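Side-chain contact in phenylacetic acid degradation protein PaaI (Thermus thermophilus HB8, PDB 1WLU), which probably hydrolyses acyl-CoA thioesters as a hot dog fold thioesterase, in keeping with its binding of coenzyme A and its link to phenylacetic acid degradation: residues His31-Leu34 / His35-His39. Numbering follows the deposited sequence.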
loop_
_atom_site.group_PDB
_atom_site.type_symbol
_atom_site.label_atom_id
_atom_site.label_comp_id
_atom_site.label_asym_id
_atom_site.label_seq_id
_atom_site.Cartn_x
_atom_site.Cartn_y
_atom_site.Cartn_z
ATOM N N HIS A 31 -6.406 24.032 6.432
ATOM C CA HIS A 31 -6.110 22.605 6.285
ATOM C C HIS A 31 -7.295 21.816 5.748
ATOM O O HIS A 31 -7.196 20.606 5.539
ATOM C CB HIS A 31 -5.692 22.017 7.632
ATOM C CG HIS A 31 -4.455 22.635 8.200
ATOM N ND1 HIS A 31 -4.178 22.637 9.550
ATOM C CD2 HIS A 31 -3.413 23.259 7.601
ATOM C CE1 HIS A 31 -3.021 23.238 9.758
ATOM N NE2 HIS A 31 -2.536 23.625 8.592
ATOM N N LEU A 32 -8.416 22.495 5.527
ATOM C CA LEU A 32 -9.609 21.830 5.025
ATOM C C LEU A 32 -9.568 21.640 3.516
ATOM O O LEU A 32 -8.916 22.400 2.800
ATOM C CB LEU A 32 -10.858 22.629 5.407
ATOM C CG LEU A 32 -11.061 22.880 6.904
ATOM C CD1 LEU A 32 -12.356 23.655 7.115
ATOM C CD2 LEU A 32 -11.105 21.554 7.654
ATOM N N ASN A 33 -10.270 20.614 3.045
ATOM C CA ASN A 33 -10.334 20.309 1.622
ATOM C C ASN A 33 -11.655 20.802 1.040
ATOM O O ASN A 33 -12.400 21.530 1.697
ATOM C CB ASN A 33 -10.213 18.801 1.395
ATOM C CG ASN A 33 -11.251 18.016 2.168
ATOM O OD1 ASN A 33 -12.343 18.513 2.435
ATOM N ND2 ASN A 33 -10.918 16.777 2.524
ATOM N N LEU A 34 -11.937 20.383 -0.190
ATOM C CA LEU A 34 -13.163 20.768 -0.883
ATOM C C LEU A 34 -14.405 20.182 -0.215
ATOM O O LEU A 34 -15.526 20.584 -0.524
ATOM C CB LEU A 34 -13.112 20.313 -2.347
ATOM C CG LEU A 34 -13.192 18.809 -2.645
ATOM C CD1 LEU A 34 -13.302 18.607 -4.152
ATOM C CD2 LEU A 34 -11.970 18.084 -2.093
ATOM N N HIS A 35 -14.201 19.233 0.694
ATOM C CA HIS A 35 -15.308 18.594 1.402
ATOM C C HIS A 35 -15.593 19.300 2.727
ATOM O O HIS A 35 -16.631 19.072 3.352
ATOM C CB HIS A 35 -14.986 17.123 1.693
ATOM C CG HIS A 35 -14.604 16.329 0.482
ATOM N ND1 HIS A 35 -15.417 16.219 -0.625
ATOM C CD2 HIS A 35 -13.507 15.578 0.220
ATOM C CE1 HIS A 35 -14.839 15.434 -1.517
ATOM N NE2 HIS A 35 -13.679 15.032 -1.029
ATOM N N GLY A 36 -14.669 20.152 3.159
ATOM C CA GLY A 36 -14.854 20.850 4.418
ATOM C C GLY A 36 -14.306 20.050 5.588
ATOM O O GLY A 36 -14.604 20.339 6.747
ATOM N N THR A 37 -13.513 19.029 5.280
ATOM C CA THR A 37 -12.907 18.191 6.309
ATOM C C THR A 37 -11.393 18.290 6.160
ATOM O O THR A 37 -10.901 18.840 5.177
ATOM C CB THR A 37 -13.331 16.710 6.164
ATOM O OG1 THR A 37 -12.862 16.192 4.913
ATOM C CG2 THR A 37 -14.842 16.583 6.218
ATOM N N ALA A 38 -10.652 17.770 7.132
ATOM C CA ALA A 38 -9.199 17.824 7.057
ATOM C C ALA A 38 -8.718 17.162 5.768
ATOM O O ALA A 38 -9.053 16.012 5.487
ATOM C CB ALA A 38 -8.586 17.136 8.267
ATOM N N HIS A 39 -7.939 17.900 4.983
ATOM C CA HIS A 39 -7.414 17.396 3.717
ATOM C C HIS A 39 -6.553 16.160 3.979
ATOM O O HIS A 39 -5.796 16.110 4.952
ATOM C CB HIS A 39 -6.590 18.502 3.043
ATOM C CG HIS A 39 -6.247 18.235 1.608
ATOM N ND1 HIS A 39 -5.334 17.277 1.221
ATOM C CD2 HIS A 39 -6.652 18.850 0.471
ATOM C CE1 HIS A 39 -5.187 17.318 -0.092
ATOM N NE2 HIS A 39 -5.976 18.265 -0.571
#
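N33 folds its amide back into a tight turn within the connection between strand 20-26 and helix 40-56, where OD1 takes backbone N-H groups of H35 and T37. With chi1 at 55°, CG sits between the backbone N and the carbonyl carbon, which swings the amide over the turn. The two donors approach N33 OD1 from opposite faces of the amide plane, H35 N at 2.6 Å and T37 N at 3.1 Å. The other end of the same amide donates from N33 ND2 to T37 OG1 at 3.1 Å, so asparagine supplies both acceptor and donor, and threonine a hydroxyl to meet it.

Backbone bonds close the loop. G36 N reaches N33 O at 3.0 Å in a type I turn from N33 to G36; G36, its last residue, has a positive phi of 88°, a conformation easy for glycine. N33 N bonds T37 O, and H39 N bonds H31 O at 2.9 Å, flanking the single bridge of L32 with A38.

Packing and ring contacts surround this frame. L34 CD2 lies over one face of the H35 ring, 3.8 Å from its centroid, a CH-pi contact, while N33 ND2 stands at the ring's edge. N33 CB packs obliquely on the H39 ring at CD2, and L32 CD2 rests on the T37 carbonyl.

H39 is the N-cap of helix 40-56: ND1 accepts from G41 N and NE2 bonds S49 of the second subunit. The amide of N33, gripped at both ends, therefore fixes the turn just ahead of H39, which caps the helix and bonds to the second subunit.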